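Long-range contact in carbonic anhydrase (Trichomonas vaginalis, PDB 6Y04), which probably catalyses the reversible hydration of carbon dioxide to hydrogencarbonate, as a zinc-dependent beta-class carbonic anhydrase: residues A[32-37]-A[55-60]. Residues are numbered along the deposited sequence; the frame is centred on the assembly and turned at random.
Sequences IAIVTC and GEATVI. With ZN (zinc ion), chain C.
With chi1 at 61°, Ile32 sets CG1 between its backbone N and carbonyl carbon, 3.6 Å from CB of Ala57; the small methyl of Ala57 suits a place so close to the neighbouring strand. Ile34 and Val59 share this face of the sheet. On the opposite face, with Ala33, Val35 and Ile60, Thr58 has a similar chi1 of 54° that sets OG1 beside Ala33, 3.4 Å from its CB, while the same hydroxyl hydrogen-bonds Ser82 of helix 74-85, so a polar group is satisfied in a buried setting. Here the side chains of Val35 and Ile60 cross, CG2 of Val35 meeting CD1 of Ile60 at 4.0 Å, and both pack against Leu79 of the helix. Beta-branched Val35, Thr58 and Ile60 fit the extended backbone.

Strands 32-36 and 57-60 run parallel, the neighbours in a beta-alpha-beta unit. Ile34 gives its N-H to Thr58 O (2.8 Å, 175°) and receives that of Ile60 on its own O, and Thr36 N adds a bond to Ile60 O at 2.8 Å; the bond from Thr58 N to Ile32 O is longer and more bent. Thr36 is bonded again to the backbone of Ala62. The second subunit covers the outer strand, its Thr40 OG1 bonding Ala57 O and its Met38 packing on Thr58 and Ile60. The residue after Thr36, Cys37, binds the zinc ion through SG at 2.3 Å, beside His96, Cys99 and a water. A buried, mainly apolar pair of hydrogen-bonded strands thus leads straight into the sulfur that binds the metal.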
ATOM      1  N   ILE A  32       9.703   3.932 -11.679  1.00 14.61           N
ATOM      2  CA  ILE A  32       9.673   4.571 -10.372  1.00 14.02           C
ATOM      3  C   ILE A  32       8.672   3.862  -9.460  1.00 13.57           C
ATOM      4  O   ILE A  32       7.652   3.339  -9.910  1.00 13.28           O
ATOM      5  CB  ILE A  32       9.399   6.086 -10.487  1.00 14.06           C
ATOM      6  CG1 ILE A  32       8.043   6.382 -11.133  1.00 14.30           C
ATOM      7  CG2 ILE A  32      10.542   6.789 -11.209  1.00 14.15           C
ATOM      8  CD1 ILE A  32       7.662   7.847 -11.123  1.00 14.79           C
ATOM      9  N   ALA A  33       9.004   3.834  -8.170  1.00 13.33           N
ATOM     10  CA  ALA A  33       8.112   3.345  -7.137  1.00 13.47           C
ATOM     11  C   ALA A  33       7.743   4.507  -6.217  1.00 13.57           C
ATOM     12  O   ALA A  33       8.620   5.266  -5.797  1.00 14.09           O
ATOM     13  CB  ALA A  33       8.792   2.233  -6.369  1.00 13.17           C
ATOM     14  N   ILE A  34       6.442   4.632  -5.909  1.00 13.18           N
ATOM     15  CA  ILE A  34       5.942   5.581  -4.923  1.00 12.92           C
ATOM     16  C   ILE A  34       5.510   4.813  -3.675  1.00 12.94           C
ATOM     17  O   ILE A  34       4.727   3.869  -3.780  1.00 12.87           O
ATOM     18  CB  ILE A  34       4.768   6.414  -5.476  1.00 12.44           C
ATOM     19  CG1 ILE A  34       5.007   6.931  -6.901  1.00 12.59           C
ATOM     20  CG2 ILE A  34       4.379   7.528  -4.513  1.00 12.54           C
ATOM     21  CD1 ILE A  34       6.126   7.952  -7.048  1.00 12.46           C
ATOM     22  N   VAL A  35       6.011   5.242  -2.504  1.00 12.94           N
ATOM     23  CA  VAL A  35       5.513   4.768  -1.217  1.00 13.22           C
ATOM     24  C   VAL A  35       4.754   5.902  -0.534  1.00 13.70           C
ATOM     25  O   VAL A  35       5.322   6.958  -0.266  1.00 14.42           O
ATOM     26  CB  VAL A  35       6.638   4.206  -0.316  1.00 12.60           C
ATOM     27  CG1 VAL A  35       6.104   3.722   1.028  1.00 11.92           C
ATOM     28  CG2 VAL A  35       7.424   3.096  -1.008  1.00 11.98           C
ATOM     29  N   THR A  36       3.468   5.685  -0.254  1.00 14.08           N
ATOM     30  CA  THR A  36       2.681   6.742   0.360  1.00 15.63           C
ATOM     31  C   THR A  36       1.716   6.148   1.384  1.00 16.30           C
ATOM     32  O   THR A  36       1.780   4.956   1.681  1.00 15.08           O
ATOM     33  CB  THR A  36       2.081   7.687  -0.693  1.00 16.19           C
ATOM     34  OG1 THR A  36       1.730   8.902  -0.030  1.00 17.02           O
ATOM     35  CG2 THR A  36       0.881   7.112  -1.419  1.00 15.85           C
ATOM     36  N   CYS A  37       0.845   7.008   1.927  1.00 17.84           N
ATOM     37  CA  CYS A  37      -0.024   6.641   3.032  1.00 18.63           C
ATOM     38  C   CYS A  37      -1.360   6.112   2.509  1.00 17.70           C
ATOM     39  O   CYS A  37      -1.758   6.384   1.376  1.00 17.98           O
ATOM     40  CB  CYS A  37      -0.273   7.826   3.955  1.00 20.75           C
ATOM     41  SG  CYS A  37      -1.213   7.344   5.428  1.00 26.29           S
ATOM     42  N   GLY A  55       0.153   2.976 -15.202  1.00 18.17           N
ATOM     43  CA  GLY A  55       1.134   2.231 -15.976  1.00 17.88           C
ATOM     44  C   GLY A  55       2.555   2.791 -15.889  1.00 17.55           C
ATOM     45  O   GLY A  55       3.472   2.227 -16.475  1.00 17.34           O
ATOM     46  N   GLU A  56       2.744   3.861 -15.107  1.00 17.89           N
ATOM     47  CA  GLU A  56       4.018   4.573 -15.058  1.00 18.15           C
ATOM     48  C   GLU A  56       4.835   4.203 -13.818  1.00 17.62           C
ATOM     49  O   GLU A  56       6.057   4.227 -13.865  1.00 18.29           O
ATOM     50  CB  GLU A  56       3.801   6.087 -15.096  1.00 18.44           C
ATOM     51  CG  GLU A  56       3.225   6.603 -16.398  1.00 17.89           C
ATOM     52  CD  GLU A  56       3.252   8.118 -16.503  1.00 19.43           C
ATOM     53  OE1 GLU A  56       3.183   8.810 -15.447  1.00 20.19           O
ATOM     54  OE2 GLU A  56       3.360   8.612 -17.637  1.00 19.59           O
ATOM     55  N   ALA A  57       4.165   3.885 -12.704  1.00 17.42           N
ATOM     56  CA  ALA A  57       4.834   3.636 -11.435  1.00 16.78           C
ATOM     57  C   ALA A  57       4.151   2.491 -10.693  1.00 16.34           C
ATOM     58  O   ALA A  57       2.981   2.215 -10.917  1.00 16.33           O
ATOM     59  CB  ALA A  57       4.815   4.884 -10.588  1.00 15.69           C
ATOM     60  N   THR A  58       4.887   1.840  -9.790  1.00 16.48           N
ATOM     61  CA  THR A  58       4.251   1.060  -8.740  1.00 15.36           C
ATOM     62  C   THR A  58       3.950   2.002  -7.580  1.00 15.25           C
ATOM     63  O   THR A  58       4.720   2.929  -7.313  1.00 14.89           O
ATOM     64  CB  THR A  58       5.117  -0.132  -8.302  1.00 14.99           C
ATOM     65  OG1 THR A  58       6.408   0.362  -7.954  1.00 14.68           O
ATOM     66  CG2 THR A  58       5.243  -1.196  -9.370  1.00 14.48           C
ATOM     67  N   VAL A  59       2.817   1.754  -6.909  1.00 14.86           N
ATOM     68  CA  VAL A  59       2.405   2.534  -5.757  1.00 14.88           C
ATOM     69  C   VAL A  59       2.179   1.584  -4.586  1.00 14.83           C
ATOM     70  O   VAL A  59       1.407   0.637  -4.695  1.00 14.89           O
ATOM     71  CB  VAL A  59       1.156   3.393  -6.058  1.00 15.32           C
ATOM     72  CG1 VAL A  59       0.716   4.202  -4.842  1.00 14.95           C
ATOM     73  CG2 VAL A  59       1.363   4.298  -7.268  1.00 14.98           C
ATOM     74  N   ILE A  60       2.876   1.857  -3.475  1.00 14.92           N
ATOM     75  CA  ILE A  60       2.864   1.047  -2.266  1.00 15.07           C
ATOM     76  C   ILE A  60       2.279   1.938  -1.177  1.00 15.34           C
ATOM     77  O   ILE A  60       2.723   3.070  -1.035  1.00 16.34           O
ATOM     78  CB  ILE A  60       4.311   0.609  -1.941  1.00 14.37           C
ATOM     79  CG1 ILE A  60       4.917  -0.208  -3.087  1.00 14.22           C
ATOM     80  CG2 ILE A  60       4.402  -0.121  -0.607  1.00 14.09           C
ATOM     81  CD1 ILE A  60       6.395   0.015  -3.318  1.00 13.68           C
TER
HETATM   82 ZN    ZN C 301      -1.282   9.136   6.929  0.70 29.82          ZN
HETATM   83  O   HOH W   1      -2.986   8.796   7.916  0.70 29.44           O